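Local coordinates for putative oxidoreductase YfjR (Streptomyces aurantiacus, PDB 4OQZ), which acts as an S-selective imine reductase of the HIBADH-related family, probably using NADPH to reduce imines to amines, at residues 19-24 against 145-150; 123-128 against 149-154; 236-241 against 260-265. All coordinates share one frame; numbering follows the deposited sequence.

Contact 1 of 3, residues 19-24 against 145-150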
# COMPACT_ATOMS: atom_id res chain seq x y z
N ALA A 19 -28.52 3.58 14.94
CA ALA A 19 -29.12 2.25 14.80
C ALA A 19 -28.41 1.22 15.71
O ALA A 19 -29.09 0.37 16.31
CB ALA A 19 -29.05 1.79 13.34
N ALA A 20 -27.07 1.31 15.85
CA ALA A 20 -26.28 0.47 16.76
C ALA A 20 -26.70 0.79 18.21
O ALA A 20 -26.93 -0.14 18.99
CB ALA A 20 -24.80 0.75 16.57
N TYR A 21 -26.88 2.10 18.55
CA TYR A 21 -27.37 2.48 19.87
C TYR A 21 -28.79 1.96 20.14
O TYR A 21 -29.03 1.40 21.21
CB TYR A 21 -27.24 3.99 20.14
CG TYR A 21 -25.84 4.41 20.50
CD1 TYR A 21 -25.27 4.06 21.72
CD2 TYR A 21 -25.08 5.18 19.62
CE1 TYR A 21 -23.96 4.44 22.05
CE2 TYR A 21 -23.78 5.58 19.94
CZ TYR A 21 -23.22 5.19 21.15
OH TYR A 21 -21.93 5.58 21.47
N LEU A 22 -29.71 2.08 19.16
CA LEU A 22 -31.07 1.56 19.30
C LEU A 22 -31.07 0.02 19.45
O LEU A 22 -31.81 -0.51 20.28
CB LEU A 22 -31.95 1.97 18.10
CG LEU A 22 -32.31 3.45 17.95
CD1 LEU A 22 -32.90 3.71 16.58
CD2 LEU A 22 -33.26 3.92 19.04
N ASP A 23 -30.20 -0.68 18.69
CA ASP A 23 -30.05 -2.15 18.74
C ASP A 23 -29.61 -2.64 20.12
O ASP A 23 -29.90 -3.78 20.48
CB ASP A 23 -28.99 -2.61 17.72
CG ASP A 23 -29.42 -2.68 16.26
OD1 ASP A 23 -30.65 -2.75 16.01
OD2 ASP A 23 -28.52 -2.72 15.38
N ARG A 24 -28.85 -1.79 20.86
CA ARG A 24 -28.35 -2.09 22.20
C ARG A 24 -29.25 -1.61 23.35
O ARG A 24 -28.88 -1.76 24.51
CB ARG A 24 -26.91 -1.62 22.35
CG ARG A 24 -25.93 -2.75 22.07
CD ARG A 24 -24.80 -2.32 21.17
NE ARG A 24 -24.19 -3.48 20.51
CZ ARG A 24 -23.37 -3.41 19.46
NH1 ARG A 24 -23.05 -2.23 18.94
NH2 ARG A 24 -22.86 -4.51 18.93
N ARG A 145 -16.40 4.80 27.90
CA ARG A 145 -15.80 3.74 27.06
C ARG A 145 -16.81 2.67 26.56
O ARG A 145 -16.81 2.35 25.37
CB ARG A 145 -14.61 3.10 27.79
CG ARG A 145 -13.90 2.08 26.97
CD ARG A 145 -12.56 1.80 27.58
NE ARG A 145 -11.75 1.01 26.67
CZ ARG A 145 -10.48 0.70 26.89
NH1 ARG A 145 -9.86 1.14 27.98
NH2 ARG A 145 -9.82 -0.04 26.01
N ALA A 146 -17.65 2.12 27.48
CA ALA A 146 -18.70 1.13 27.15
C ALA A 146 -19.65 1.66 26.06
O ALA A 146 -20.04 0.89 25.18
CB ALA A 146 -19.49 0.73 28.40
N ALA A 147 -20.00 2.97 26.10
CA ALA A 147 -20.85 3.61 25.10
C ALA A 147 -20.13 3.80 23.77
O ALA A 147 -20.74 3.62 22.73
CB ALA A 147 -21.36 4.95 25.62
N LEU A 148 -18.83 4.13 23.78
CA LEU A 148 -18.06 4.28 22.55
C LEU A 148 -17.82 2.92 21.90
O LEU A 148 -17.67 2.86 20.68
CB LEU A 148 -16.72 5.00 22.82
CG LEU A 148 -16.83 6.33 23.56
CD1 LEU A 148 -15.47 6.75 24.08
CD2 LEU A 148 -17.50 7.39 22.68
N GLU A 149 -17.88 1.82 22.70
CA GLU A 149 -17.73 0.45 22.20
C GLU A 149 -18.95 0.03 21.33
O GLU A 149 -18.89 -0.97 20.61
CB GLU A 149 -17.52 -0.56 23.33
CG GLU A 149 -16.12 -0.48 23.93
CD GLU A 149 -15.87 -1.41 25.10
OE1 GLU A 149 -16.84 -1.94 25.69
OE2 GLU A 149 -14.68 -1.61 25.43
N VAL A 150 -20.04 0.83 21.40
CA VAL A 150 -21.24 0.60 20.61
C VAL A 150 -20.91 1.00 19.17
O VAL A 150 -21.29 0.27 18.26
CB VAL A 150 -22.50 1.28 21.19
CG1 VAL A 150 -23.72 1.11 20.27
CG2 VAL A 150 -22.82 0.76 22.58
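A147 offers its backbone carbonyl to the phenol of Y21, whose OH donates a short hydrogen bond of 2.6 Å to A147 O. The hydroxyl stands well above the carbonyl plane, 58° out of it, while V150 N reaches the same oxygen from the opposite face, at 3.2 Å from A147 O; two donors thus share one acceptor. The two helices, 12-23 and 138-151, belong to the NADP-binding Rossmann domain, the first being the helix that follows what appears to be the glycine-rich turn of the fold. Their short segments run at 116° to each other, and Y21 and L148 both rest on I63 of strand 61-64. Further along, V150 takes part in most of the apolar contacts. Its CG1, anti to the backbone N (chi1 175°), lies over one face of the Y21 ring, 3.8 Å from the centroid, in a CH-pi contact displaced toward the rim, and V150 CB approaches Y21 CE1 at 3.6 Å. V150 CG1 also packs against A20 CB at 3.9 Å. An alanine in place of Y21 would probably leave A147 O without its hydroxyl donor and open a gap above V150 CG1. On another flank of V150, the R24 chain, bent at chi2, passes with R24 CD 3.7 Å from V150 CG1; its NH1 lies 3.1 Å from V150 O, and its NH2 is hydrogen-bonded to G126 O.

Contact 2 of 3, residues 123-128 against 149-154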
# COMPACT_ATOMS: atom_id res chain seq x y z
N PRO A 123 -21.39 0.16 7.34
CA PRO A 123 -21.89 -1.17 7.76
C PRO A 123 -21.03 -1.87 8.84
O PRO A 123 -21.49 -2.81 9.48
CB PRO A 123 -21.95 -1.97 6.44
CG PRO A 123 -20.92 -1.36 5.58
CD PRO A 123 -20.85 0.11 5.96
N GLY A 124 -19.81 -1.37 9.05
CA GLY A 124 -18.89 -1.87 10.07
C GLY A 124 -19.18 -1.28 11.44
O GLY A 124 -18.61 -1.73 12.43
N ILE A 125 -20.03 -0.22 11.50
CA ILE A 125 -20.43 0.43 12.76
C ILE A 125 -21.17 -0.58 13.69
O ILE A 125 -22.17 -1.16 13.28
CB ILE A 125 -21.26 1.73 12.53
CG1 ILE A 125 -20.48 2.80 11.74
CG2 ILE A 125 -21.81 2.29 13.82
CD1 ILE A 125 -19.16 3.41 12.46
N GLY A 126 -20.63 -0.77 14.92
CA GLY A 126 -21.18 -1.69 15.91
C GLY A 126 -20.54 -3.06 15.93
O GLY A 126 -20.90 -3.90 16.76
N SER A 127 -19.61 -3.32 14.98
CA SER A 127 -18.88 -4.59 14.86
C SER A 127 -17.84 -4.73 16.00
O SER A 127 -17.15 -3.75 16.30
CB SER A 127 -18.17 -4.66 13.50
OG SER A 127 -17.28 -5.76 13.38
N PRO A 128 -17.66 -5.96 16.57
CA PRO A 128 -16.64 -6.14 17.64
C PRO A 128 -15.19 -6.07 17.17
O PRO A 128 -14.26 -5.93 17.97
CB PRO A 128 -16.96 -7.53 18.20
CG PRO A 128 -17.61 -8.26 17.06
CD PRO A 128 -18.39 -7.22 16.30
N GLU A 149 -17.88 1.82 22.70
CA GLU A 149 -17.73 0.45 22.20
C GLU A 149 -18.95 0.03 21.33
O GLU A 149 -18.89 -0.97 20.61
CB GLU A 149 -17.52 -0.56 23.33
CG GLU A 149 -16.12 -0.48 23.93
CD GLU A 149 -15.87 -1.41 25.10
OE1 GLU A 149 -16.84 -1.94 25.69
OE2 GLU A 149 -14.68 -1.61 25.43
N VAL A 150 -20.04 0.83 21.40
CA VAL A 150 -21.24 0.60 20.61
C VAL A 150 -20.91 1.00 19.17
O VAL A 150 -21.29 0.27 18.26
CB VAL A 150 -22.50 1.28 21.19
CG1 VAL A 150 -23.72 1.11 20.27
CG2 VAL A 150 -22.82 0.76 22.58
N ILE A 151 -20.16 2.12 18.99
CA ILE A 151 -19.70 2.62 17.68
C ILE A 151 -18.79 1.57 17.00
O ILE A 151 -19.10 1.13 15.90
CB ILE A 151 -19.05 4.03 17.76
CG1 ILE A 151 -20.12 5.10 18.12
CG2 ILE A 151 -18.32 4.41 16.46
CD1 ILE A 151 -19.51 6.34 18.93
N THR A 152 -17.68 1.18 17.67
CA THR A 152 -16.76 0.13 17.21
C THR A 152 -16.32 -0.69 18.43
O THR A 152 -16.01 -0.10 19.46
CB THR A 152 -15.53 0.71 16.49
OG1 THR A 152 -14.85 1.61 17.36
CG2 THR A 152 -15.86 1.38 15.17
N GLY A 153 -16.30 -2.02 18.31
CA GLY A 153 -15.95 -2.94 19.40
C GLY A 153 -14.63 -2.62 20.10
O GLY A 153 -14.52 -2.77 21.33
N LYS A 154 -13.64 -2.13 19.32
CA LYS A 154 -12.34 -1.72 19.83
C LYS A 154 -12.24 -0.19 19.82
O LYS A 154 -12.75 0.48 18.90
CB LYS A 154 -11.19 -2.34 19.01
CG LYS A 154 -11.21 -3.86 18.91
CD LYS A 154 -10.32 -4.32 17.73
CE LYS A 154 -10.27 -5.82 17.55
NZ LYS A 154 -9.61 -6.19 16.26
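I125 and I151 meet where the loop 123-128 turns against the end of helix 138-151. With CG2 anti to the backbone N and CG1 beside that nitrogen (chi1 -61°), I125 brings CG2 to 3.6 Å from I151 O, and its CD1 packs against I151 CG2 at 4.2 Å. The same carbonyl oxygen accepts a hydrogen bond: G126 N donates to I151 O over 2.6 Å, coming from above the carbonyl plane, 42° out of it. A CA-H...O contact joins G126 CA to V150 O at 3.1 Å. G126 sits third in a type II beta turn running from G124 to S127, with backbone angles at which a CB would collide with I125 O, a position for glycine. One residue on, S127 O accepts from G153 N at 2.8 Å, and here too a side chain is excluded, since a CB on G153 would run into P128 CA. With OG1 set between the backbone N and the carbonyl carbon (chi1 58°), T152 donates from OG1 to K154 O over 2.8 Å; OG1 is also hydrogen-bonded to T132 OG1, so two bonds hold this buried hydroxyl. K154 stretches out beyond CG and lays its aliphatic part beside P128, with CG 3.8 Å from P128 O. In the surrounding Rossmann domain, I125 rests on M13 and A16 of helix 12-23 and on V118 of strand 112-119, I151 touches Y134 of strand 131-135, and the chain runs on from T152 and G153 toward strand 154-159, with K154 pairing through its backbone with M130.

Contact 3 of 3, residues 236-241 against 260-265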
# COMPACT_ATOMS: atom_id res chain seq x y z
N MET A 236 18.72 1.28 -7.39
CA MET A 236 18.01 0.12 -7.93
C MET A 236 16.50 0.34 -7.83
O MET A 236 15.76 -0.19 -8.65
CB MET A 236 18.39 -1.17 -7.21
CG MET A 236 19.87 -1.41 -7.09
SD MET A 236 20.27 -2.88 -6.09
CE MET A 236 18.85 -2.95 -4.86
N GLY A 237 16.07 1.08 -6.81
CA GLY A 237 14.67 1.46 -6.61
C GLY A 237 14.23 2.41 -7.70
O GLY A 237 13.17 2.22 -8.30
N VAL A 238 15.09 3.41 -8.00
CA VAL A 238 14.91 4.38 -9.09
C VAL A 238 14.74 3.62 -10.40
O VAL A 238 13.80 3.90 -11.14
CB VAL A 238 16.10 5.39 -9.20
CG1 VAL A 238 15.89 6.36 -10.36
CG2 VAL A 238 16.31 6.16 -7.90
N ALA A 239 15.64 2.65 -10.68
CA ALA A 239 15.63 1.86 -11.92
C ALA A 239 14.42 0.95 -12.01
O ALA A 239 13.92 0.73 -13.11
CB ALA A 239 16.91 1.04 -12.03
N SER A 240 13.96 0.42 -10.87
CA SER A 240 12.79 -0.44 -10.83
C SER A 240 11.55 0.40 -11.15
O SER A 240 10.72 -0.01 -11.96
CB SER A 240 12.69 -1.14 -9.48
OG SER A 240 11.56 -2.00 -9.45
N MET A 241 11.49 1.61 -10.57
CA MET A 241 10.39 2.53 -10.84
C MET A 241 10.39 3.04 -12.29
O MET A 241 9.30 3.28 -12.84
CB MET A 241 10.34 3.67 -9.82
CG MET A 241 9.52 3.34 -8.60
SD MET A 241 7.94 2.49 -8.92
CE MET A 241 7.02 3.77 -9.89
N ALA A 260 5.14 9.97 -10.18
CA ALA A 260 5.14 10.65 -8.88
C ALA A 260 6.00 9.90 -7.86
O ALA A 260 6.77 10.53 -7.12
CB ALA A 260 3.72 10.76 -8.36
N VAL A 261 5.92 8.54 -7.86
CA VAL A 261 6.72 7.64 -7.01
C VAL A 261 8.18 7.68 -7.49
O VAL A 261 9.07 7.86 -6.67
CB VAL A 261 6.13 6.20 -6.99
CG1 VAL A 261 7.05 5.21 -6.27
CG2 VAL A 261 4.73 6.19 -6.39
N LEU A 262 8.41 7.53 -8.81
CA LEU A 262 9.74 7.62 -9.43
C LEU A 262 10.39 8.96 -9.09
O LEU A 262 11.57 8.97 -8.74
CB LEU A 262 9.64 7.46 -10.97
CG LEU A 262 10.87 7.82 -11.85
CD1 LEU A 262 12.04 6.85 -11.63
CD2 LEU A 262 10.49 7.80 -13.30
N ASP A 263 9.62 10.07 -9.17
CA ASP A 263 10.10 11.44 -8.88
C ASP A 263 10.69 11.53 -7.48
O ASP A 263 11.75 12.13 -7.34
CB ASP A 263 8.99 12.49 -9.06
CG ASP A 263 8.57 12.79 -10.50
OD1 ASP A 263 9.44 12.75 -11.40
OD2 ASP A 263 7.37 13.12 -10.71
N ALA A 264 10.04 10.90 -6.47
CA ALA A 264 10.53 10.88 -5.09
C ALA A 264 11.82 10.08 -4.93
O ALA A 264 12.66 10.46 -4.12
CB ALA A 264 9.46 10.35 -4.16
N PHE A 265 12.01 9.00 -5.72
CA PHE A 265 13.22 8.18 -5.71
C PHE A 265 14.37 8.85 -6.44
O PHE A 265 15.47 8.85 -5.90
CB PHE A 265 12.95 6.79 -6.29
CG PHE A 265 12.07 5.88 -5.45
CD1 PHE A 265 11.77 6.21 -4.13
CD2 PHE A 265 11.59 4.69 -5.96
CE1 PHE A 265 10.95 5.37 -3.35
CE2 PHE A 265 10.80 3.84 -5.18
CZ PHE A 265 10.48 4.19 -3.88
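Helices 234-250 and 256-269 form an antiparallel helical pair in the C-terminal domain, and at 236-241 against 260-265 their axes approach to 9.0 Å at an angle of 159°. Packing here is wholly apolar at the side-chain level. M241 makes the largest contribution: its CG presses on F265 CD2 at 3.6 Å, and its CB meets L262 CB at 4.0 Å. Bends at chi2 and chi3 (-43° and -64°) then fold the thioether over V261, with CE 3.9 Å from V261 CB, the two side chains crossing at about a right angle. One turn earlier, V238 is placed between L262 and F265. Its CG2 packs on F265 CB at 3.8 Å, while CG1 faces L262 CD1 at 4.1 Å. L262 CD1 also approaches the backbone, lying 3.5 Å from V238 O. The pair also meets the second subunit: M241 and the F265 ring both contact W177 of that chain, and S240 OG is hydrogen-bonded to the same tryptophan's NE1. Helices packed against the long helix 163-191 of a partner subunit are characteristic of the all-helical dimerisation domain of imine reductases and their 6-phosphogluconate dehydrogenase-like relatives.

Contacts 1 and 2 are neighbours in the Rossmann domain, their centres 8 Å apart; both use helix 138-151, share E149 and V150, and touch through Y21 and I151 as well as R24 and G126. Contact 1 is buried and mixes apolar packing with a hydroxyl-to-carbonyl bond, whereas contact 2 is partly buried and relies mainly on backbone bonds between loops and a helix end. Contact 3 lies across the chain, its centre about 47 Å from that of contact 1 and about 40 Å from that of contact 2, in the helical C-terminal domain. It too is buried, but by van der Waals packing, and among the three it alone has the second subunit at its side.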